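Local coordinates for extracellular protein containing a SCP domain (Bacillus anthracis, PDB 4IFA) that is of unknown function but carries an extracellular SCP domain of the CAP superfamily and may contribute to virulence, at residues A[47-50]-A[51-55]; A[122-125]-A[126-129]; A[252-255]-A[256-259]; A[307-310]-A[311-314]. All coordinates share one frame; numbering follows the deposited sequence. Where two conformers were deposited one is given.

Overall arrangement
The four interactions are variations on one principle: residues three to five apart fix a single helical turn. Interactions 1 and 2 lie in the N-terminal half of the chain, interactions 3 and 4 in the SCP domain, and none of them touches another. Interactions 1 and 4 both stand at helix beginnings, yet a capping box closes the first, whereas a serine-histidine bond marks the second. Interactions 1 and 3 are partly buried and send selenomethionines against neighbouring elements; interactions 2 and 4 are surface contacts in which water joins acidic and lysine side chains. Interaction 3 combines both characters, with a histidine-selenomethionine contact inward and a direct salt bridge outward.

Interaction 1: A[47-50]-A[51-55]; sequences SSDT and VLNMI
Thr-50 and Asn-53 bond to each other twice, and together they form a capping box at the start of the short helix 51-54. The backbone N of Asn-53 donates to Thr-50 OG1 at 3.1 Å, while the backbone N of Thr-50 donates to Asn-53 OD1 at 3.0 Å. The second bond is nearly straight at its hydrogen, 172°, yet it reaches the amide oxygen from above the carbonyl plane. Thr-50 OG1 sits between its own backbone N and carbonyl carbon (chi1 58°), a crowded position that turns the hydroxyl toward the coming turn and brings it within 3.0 Å of Asn-53 CG. Packing in this box is close, although Asn-53 is exposed to solvent. Close, too, is the approach of selenomethionine Met-54, whose CG lies 3.3 Å from Thr-50 O; its backbone N makes only a weak bond to that oxygen, at 3.4 Å. Met-54 is buried against Leu-62 and Trp-66 of helix 59-66, and Val-51 packs on strands 92-97 and 100-106.

The Asp-49 side is looser. Its CB lies 4.0 Å from Met-54 SE, and its carboxylate passes the Asn-53 amide without a bond, the two planes 81° apart. Polar recognition of this acid comes instead from Lys-65 on helix 59-66, through a salt bridge at OD2. The chemistry is that of a helix beginning: side-chain acceptors take up N-H groups that have no preceding turn to bond to, so the chain can pass from loop to helix with these donors satisfied.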
# COMPACT_ATOMS: atom_id res chain seq x y z
N SER A 47 -28.21 -0.54 2.26
CA SER A 47 -28.27 0.85 1.83
C SER A 47 -26.96 1.65 2.02
O SER A 47 -26.86 2.78 1.53
CB SER A 47 -29.39 1.57 2.57
OG SER A 47 -29.22 1.43 3.97
N SER A 48 -25.98 1.07 2.71
CA SER A 48 -24.72 1.76 2.99
C SER A 48 -23.90 1.97 1.73
O SER A 48 -23.80 1.09 0.87
CB SER A 48 -23.90 1.01 4.04
OG SER A 48 -23.50 -0.27 3.59
N ASP A 49 -23.29 3.16 1.63
CA ASP A 49 -22.44 3.51 0.50
C ASP A 49 -21.16 2.69 0.57
O ASP A 49 -20.70 2.31 1.66
CB ASP A 49 -22.06 5.00 0.53
CG ASP A 49 -23.18 5.91 0.11
OD1 ASP A 49 -24.31 5.45 -0.15
OD2 ASP A 49 -22.91 7.13 0.06
N THR A 50 -20.62 2.41 -0.60
CA THR A 50 -19.36 1.69 -0.72
C THR A 50 -18.22 2.70 -0.74
O THR A 50 -18.43 3.91 -0.91
CB THR A 50 -19.29 0.94 -2.04
OG1 THR A 50 -19.45 1.89 -3.09
CG2 THR A 50 -20.42 -0.13 -2.15
N VAL A 51 -17.01 2.21 -0.57
CA VAL A 51 -15.79 3.03 -0.70
C VAL A 51 -15.80 3.73 -2.06
O VAL A 51 -15.58 4.94 -2.15
CB VAL A 51 -14.53 2.17 -0.56
CG1 VAL A 51 -13.30 2.95 -0.99
CG2 VAL A 51 -14.42 1.65 0.84
N LEU A 52 -16.07 3.00 -3.14
CA LEU A 52 -16.10 3.62 -4.48
C LEU A 52 -17.11 4.76 -4.57
O LEU A 52 -16.83 5.80 -5.21
CB LEU A 52 -16.34 2.59 -5.59
CG LEU A 52 -16.45 3.16 -6.99
CD1 LEU A 52 -15.21 3.97 -7.39
CD2 LEU A 52 -16.65 1.96 -7.94
N ASN A 53 -18.29 4.59 -3.95
CA ASN A 53 -19.33 5.63 -3.92
C ASN A 53 -18.83 6.94 -3.32
O ASN A 53 -19.38 8.00 -3.60
CB ASN A 53 -20.57 5.22 -3.07
CG ASN A 53 -21.44 4.10 -3.67
OD1 ASN A 53 -22.18 3.44 -2.90
ND2 ASN A 53 -21.42 3.91 -4.99
N MSE A 54 -17.81 6.87 -2.45
CA MSE A 54 -17.27 8.08 -1.82
C MSE A 54 -16.36 8.89 -2.76
O MSE A 54 -16.18 10.11 -2.57
CB MSE A 54 -16.51 7.72 -0.55
CG MSE A 54 -17.25 6.75 0.37
SE MSE A 54 -18.95 7.46 0.97
CE MSE A 54 -18.11 8.69 1.81
N ILE A 55 -15.80 8.24 -3.77
CA ILE A 55 -14.87 8.89 -4.68
C ILE A 55 -15.62 9.96 -5.46
O ILE A 55 -16.66 9.70 -6.09
CB ILE A 55 -14.19 7.89 -5.67
CG1 ILE A 55 -13.46 6.75 -4.95
CG2 ILE A 55 -13.21 8.64 -6.58
CD1 ILE A 55 -12.25 7.17 -4.17

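Interaction 2: A[122-125]-A[126-129]; sequences YEDV and YKKN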
# COMPACT_ATOMS: atom_id res chain seq x y z
N TYR A 122 -7.93 -14.30 -9.80
CA TYR A 122 -7.63 -13.52 -10.98
C TYR A 122 -8.48 -13.94 -12.21
O TYR A 122 -8.96 -13.07 -12.94
CB TYR A 122 -6.12 -13.63 -11.32
CG TYR A 122 -5.66 -12.74 -12.45
CD1 TYR A 122 -5.18 -11.47 -12.21
CD2 TYR A 122 -5.78 -13.13 -13.76
CE1 TYR A 122 -4.75 -10.65 -13.21
CE2 TYR A 122 -5.36 -12.31 -14.79
CZ TYR A 122 -4.90 -11.04 -14.52
OH TYR A 122 -4.47 -10.23 -15.55
N GLU A 123 -8.61 -15.24 -12.49
CA GLU A 123 -9.35 -15.68 -13.68
C GLU A 123 -10.80 -15.17 -13.64
O GLU A 123 -11.39 -14.90 -14.69
CB GLU A 123 -9.21 -17.20 -13.93
CG GLU A 123 -9.80 -18.06 -12.89
CD GLU A 123 -9.61 -19.55 -13.11
OE1 GLU A 123 -10.41 -20.29 -12.50
OE2 GLU A 123 -8.72 -19.98 -13.88
N ASP A 124 -11.39 -15.11 -12.46
CA ASP A 124 -12.77 -14.62 -12.33
C ASP A 124 -12.86 -13.12 -12.42
O ASP A 124 -13.81 -12.59 -13.02
CB ASP A 124 -13.37 -15.10 -11.02
CG ASP A 124 -13.47 -16.61 -10.95
OD1 ASP A 124 -13.83 -17.26 -11.97
OD2 ASP A 124 -13.21 -17.21 -9.89
N VAL A 125 -11.87 -12.41 -11.90
CA VAL A 125 -11.82 -10.95 -12.01
C VAL A 125 -11.70 -10.56 -13.50
O VAL A 125 -12.43 -9.70 -13.96
CB VAL A 125 -10.65 -10.38 -11.21
CG1 VAL A 125 -10.40 -8.90 -11.52
CG2 VAL A 125 -10.86 -10.61 -9.72
N TYR A 126 -10.83 -11.23 -14.25
CA TYR A 126 -10.57 -10.89 -15.64
C TYR A 126 -11.78 -11.10 -16.48
O TYR A 126 -12.14 -10.22 -17.24
CB TYR A 126 -9.43 -11.76 -16.20
CG TYR A 126 -9.01 -11.38 -17.61
CD1 TYR A 126 -7.87 -10.63 -17.85
CD2 TYR A 126 -9.75 -11.79 -18.70
CE1 TYR A 126 -7.50 -10.30 -19.16
CE2 TYR A 126 -9.40 -11.45 -19.98
CZ TYR A 126 -8.28 -10.68 -20.20
OH TYR A 126 -7.97 -10.40 -21.53
N LYS A 127 -12.39 -12.26 -16.31
CA LYS A 127 -13.48 -12.70 -17.16
C LYS A 127 -14.62 -11.73 -17.18
O LYS A 127 -15.26 -11.55 -18.23
CB LYS A 127 -14.00 -14.05 -16.65
CG LYS A 127 -14.79 -14.82 -17.66
CD LYS A 127 -15.27 -16.12 -17.06
CE LYS A 127 -14.12 -17.05 -16.69
NZ LYS A 127 -14.63 -18.33 -16.15
N LYS A 128 -14.89 -11.10 -16.04
CA LYS A 128 -16.05 -10.21 -15.97
C LYS A 128 -15.78 -8.87 -16.66
O LYS A 128 -16.73 -8.18 -17.07
CB LYS A 128 -16.61 -10.08 -14.51
CG LYS A 128 -15.81 -9.28 -13.55
CD LYS A 128 -16.36 -9.33 -12.09
CE LYS A 128 -16.13 -10.68 -11.39
NZ LYS A 128 -16.66 -10.87 -9.98
N ASN A 129 -14.50 -8.51 -16.81
CA ASN A 129 -14.11 -7.27 -17.50
C ASN A 129 -12.64 -7.35 -17.90
O ASN A 129 -11.76 -6.88 -17.16
CB ASN A 129 -14.33 -6.05 -16.60
CG ASN A 129 -14.40 -4.76 -17.39
OD1 ASN A 129 -14.19 -4.75 -18.61
ND2 ASN A 129 -14.70 -3.65 -16.71
O HOH W 1 -15.62 -16.89 -13.65
O HOH W 2 -11.92 -6.96 -14.26
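Tyr-122 O receives the backbone N-H of Tyr-126 at 2.9 Å and Glu-123 O that of Lys-127 at 3.3 Å, the i to i+4 pattern of helix 122-128. On one flank the two tyrosines lie side by side and point the same way. Each has CG opposite its backbone N, with chi1 -173° for Tyr-122 and -175° for Tyr-126, and this shared setting sends both rings off the helix in the same direction. They meet loosely: Tyr-122 OH stands at the edge of the Tyr-126 ring, 4.1 Å from CD1. On another flank, Asp-124 OD1 and Lys-127 NZ are 4.4 Å apart, too far for a salt bridge, and a water joins them instead, donating to OD1 at 2.5 Å and accepting from NZ at 3.1 Å. Lys-128 folds back along the preceding turn, with CE 3.4 Å from Asp-124 O, and its NZ goes on to a salt bridge with Glu-120. As the helix ends, a second water donates to both Val-125 O and Asn-129 O, spanning the last turn. Tyr-122 OH binds the carbonyl of Val-153 in helix 150-155, its ring meets Phe-170 edge-to-face, and the buried Val-125 packs on Leu-168 and Phe-170, seating this surface helix on strand 164-171.

Interaction 3: A[252-255]-A[256-259]; sequences GHSK and DMKD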
# COMPACT_ATOMS: atom_id res chain seq x y z
N GLY A 252 17.50 4.78 9.25
CA GLY A 252 18.91 5.03 8.96
C GLY A 252 19.42 4.29 7.74
O GLY A 252 20.21 4.82 6.95
N HIS A 253 18.97 3.06 7.54
CA HIS A 253 19.37 2.29 6.36
C HIS A 253 18.80 2.89 5.09
O HIS A 253 19.49 2.99 4.06
CB HIS A 253 19.05 0.82 6.53
CG HIS A 253 19.66 -0.03 5.48
ND1 HIS A 253 21.02 -0.04 5.25
CD2 HIS A 253 19.11 -0.81 4.53
CE1 HIS A 253 21.27 -0.84 4.23
NE2 HIS A 253 20.14 -1.33 3.78
N SER A 254 17.51 3.22 5.11
CA SER A 254 16.89 3.84 3.95
C SER A 254 17.63 5.13 3.54
O SER A 254 17.88 5.38 2.35
CB SER A 254 15.43 4.15 4.26
OG SER A 254 14.68 2.94 4.29
N LYS A 255 17.99 5.94 4.54
CA LYS A 255 18.71 7.19 4.30
C LYS A 255 20.11 6.93 3.73
O LYS A 255 20.56 7.62 2.81
CB LYS A 255 18.79 8.01 5.58
CG LYS A 255 19.56 9.33 5.46
CD LYS A 255 19.39 10.15 6.71
CE LYS A 255 20.47 11.22 6.87
NZ LYS A 255 20.70 12.08 5.73
N ASP A 256 20.79 5.93 4.27
CA ASP A 256 22.15 5.57 3.80
C ASP A 256 22.10 5.15 2.32
O ASP A 256 22.91 5.59 1.50
CB ASP A 256 22.69 4.47 4.70
CG ASP A 256 24.09 4.04 4.36
OD1 ASP A 256 24.89 4.90 3.91
OD2 ASP A 256 24.41 2.85 4.59
N MSE A 257 21.12 4.33 1.96
CA MSE A 257 20.97 3.91 0.55
C MSE A 257 20.73 5.08 -0.40
O MSE A 257 21.33 5.15 -1.47
CB MSE A 257 19.84 2.88 0.40
CG MSE A 257 20.17 1.52 1.01
SE MSE A 257 18.83 0.16 0.60
CE MSE A 257 17.40 0.88 1.67
N LYS A 258 19.87 5.99 0.01
CA LYS A 258 19.55 7.17 -0.81
C LYS A 258 20.77 8.06 -0.93
O LYS A 258 21.19 8.44 -2.03
CB LYS A 258 18.42 7.96 -0.12
CG LYS A 258 18.06 9.37 -0.66
CD LYS A 258 17.23 9.34 -1.87
CE LYS A 258 16.96 10.75 -2.45
NZ LYS A 258 16.15 11.58 -1.52
N ASP A 259 21.38 8.37 0.21
CA ASP A 259 22.52 9.31 0.23
C ASP A 259 23.76 8.78 -0.49
O ASP A 259 24.45 9.52 -1.21
CB ASP A 259 22.92 9.62 1.67
CG ASP A 259 21.94 10.54 2.41
OD1 ASP A 259 21.01 11.10 1.80
OD2 ASP A 259 22.17 10.71 3.65
O HOH W 3 22.90 1.49 6.50
O HOH W 4 19.91 13.08 3.01
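Asp-256 OD2 is gripped by several groups at once: a water bonded to it at 2.8 Å reaches back one turn to His-253 ND1, 2.7 Å away, and the hydroxyls of Tyr-262 and Ser-267 also bond to this oxygen, while OD1 bonds to Asn-260 ND2, so that both oxygens of the buried carboxylate are engaged. The water lies in the plane of the imidazole, at its edge, and the other ring nitrogen, NE2, bonds to Ser-264 O; polar partners at two points of the rim should thus hold the ring against rotation.

A face of the same ring takes an apolar partner. The CG of selenomethionine Met-257 stands 4.2 Å from the ring centroid, 21° off the normal, in a CH-pi contact. Its SE approaches obliquely, 4.4 Å from the centroid, and the bend at chi3 (-69°) carries CE round to 3.7 Å from His-253 CD2.

Helix 244-260 here lies against the sheet of the SCP domain, as in the alpha-beta-alpha sandwich of CAP proteins. Met-257 touches Phe-331 and Thr-333 on one strand and Ile-291 on another, while the buried Ser-254 OG bonds to Thr-333 OG1 and Gly-326 O.

Farther round the helix, on its exposed side, Lys-255 and Asp-259 form a salt bridge one turn apart. Lys-255 NZ meets Asp-259 OD2 at 2.9 Å on the syn lone pair. A water donates to the other oxygen, Asp-259 OD1, at 2.6 Å and accepts a weak bond from the ammonium group.

Interaction 4: A[307-310]-A[311-314]; sequences NSEG and HRKN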
# COMPACT_ATOMS: atom_id res chain seq x y z
N ASN A 307 4.90 -9.98 -3.79
CA ASN A 307 5.07 -10.67 -5.07
C ASN A 307 6.49 -11.09 -5.45
O ASN A 307 6.73 -11.50 -6.58
CB ASN A 307 4.45 -9.82 -6.17
CG ASN A 307 2.96 -9.91 -6.18
OD1 ASN A 307 2.44 -10.92 -6.65
ND2 ASN A 307 2.26 -8.87 -5.71
N SER A 308 7.36 -11.12 -4.45
CA SER A 308 8.77 -11.56 -4.65
C SER A 308 9.07 -12.67 -3.65
O SER A 308 8.93 -12.44 -2.44
CB SER A 308 9.68 -10.37 -4.40
OG SER A 308 11.05 -10.82 -4.30
N GLU A 309 9.53 -13.84 -4.10
CA GLU A 309 9.72 -14.97 -3.19
C GLU A 309 10.56 -14.68 -1.95
O GLU A 309 10.20 -15.06 -0.85
CB GLU A 309 10.33 -16.19 -3.90
CG GLU A 309 9.43 -16.86 -4.92
CD GLU A 309 8.35 -17.79 -4.31
OE1 GLU A 309 7.91 -17.62 -3.14
OE2 GLU A 309 7.90 -18.70 -5.07
N GLY A 310 11.71 -14.02 -2.15
CA GLY A 310 12.61 -13.79 -1.02
C GLY A 310 12.05 -12.86 0.02
O GLY A 310 12.25 -13.04 1.24
N HIS A 311 11.37 -11.83 -0.45
CA HIS A 311 10.80 -10.85 0.45
C HIS A 311 9.58 -11.42 1.18
O HIS A 311 9.31 -11.15 2.35
CB HIS A 311 10.43 -9.59 -0.31
CG HIS A 311 11.58 -8.96 -1.02
ND1 HIS A 311 12.01 -9.35 -2.27
CD2 HIS A 311 12.39 -7.94 -0.65
CE1 HIS A 311 13.04 -8.60 -2.63
NE2 HIS A 311 13.27 -7.72 -1.67
N ARG A 312 8.78 -12.17 0.42
CA ARG A 312 7.61 -12.87 0.96
C ARG A 312 7.97 -13.80 2.10
O ARG A 312 7.22 -13.93 3.07
CB ARG A 312 6.92 -13.63 -0.18
CG ARG A 312 5.64 -14.38 0.17
CD ARG A 312 5.26 -15.23 -1.04
NE ARG A 312 3.95 -15.88 -0.90
CZ ARG A 312 2.80 -15.25 -1.09
NH1 ARG A 312 2.76 -13.95 -1.40
NH2 ARG A 312 1.66 -15.90 -0.94
N LYS A 313 9.12 -14.48 2.00
CA LYS A 313 9.59 -15.34 3.07
C LYS A 313 9.65 -14.57 4.40
O LYS A 313 9.26 -15.11 5.43
CB LYS A 313 10.93 -16.04 2.73
CG LYS A 313 10.78 -17.10 1.65
CD LYS A 313 12.00 -17.97 1.39
CE LYS A 313 11.73 -18.83 0.12
NZ LYS A 313 10.42 -19.56 0.13
N ASN A 314 10.14 -13.31 4.39
CA ASN A 314 10.20 -12.55 5.63
C ASN A 314 8.81 -12.17 6.11
O ASN A 314 8.49 -12.33 7.30
CB ASN A 314 11.06 -11.30 5.49
CG ASN A 314 12.52 -11.60 5.37
OD1 ASN A 314 13.06 -12.51 6.04
ND2 ASN A 314 13.20 -10.82 4.53
O HOH W 5 8.73 -17.39 -0.75
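Ser-308 and His-311 meet across the first turn of helix 309-315, where Ser-308 holds the N-cap position. Its hydroxyl makes no capping bond; with OG opposite the backbone N (chi1 168°), it turns to the imidazole instead. OG lies in the ring plane, at the edge, and forms a hydrogen bond of 2.7 Å with His-311 ND1. Trp-305 adds a ring contact to the same histidine, the two planes inclined by about 20°. The Ser-308 carbonyl still starts the helix, accepting from Arg-312 N at 2.9 Å in a nearly linear bond.

Glu-309 and Arg-312 pass at a slant, their carboxylate and guanidinium planes 80° apart, and only the aliphatic part of the arginine approaches the acid, CD lying 4.1 Å from Glu-309 OE1. The extended arginine chain runs on to a salt bridge between NH1 and Asp-171, linking this helix with the CAP-associated N-terminal region; Asn-307 OD1 adds a hydrogen bond to His-172 in the same region. Lys-313 folds its CG over Glu-309 O, at 3.3 Å, while its ammonium nitrogen and Glu-309 OE1 remain 4.6 Å apart. One water closes that gap: it accepts from Lys-313 NZ at 2.9 Å and donates both to Glu-309 OE1 and to the backbone oxygen Glu-309 O.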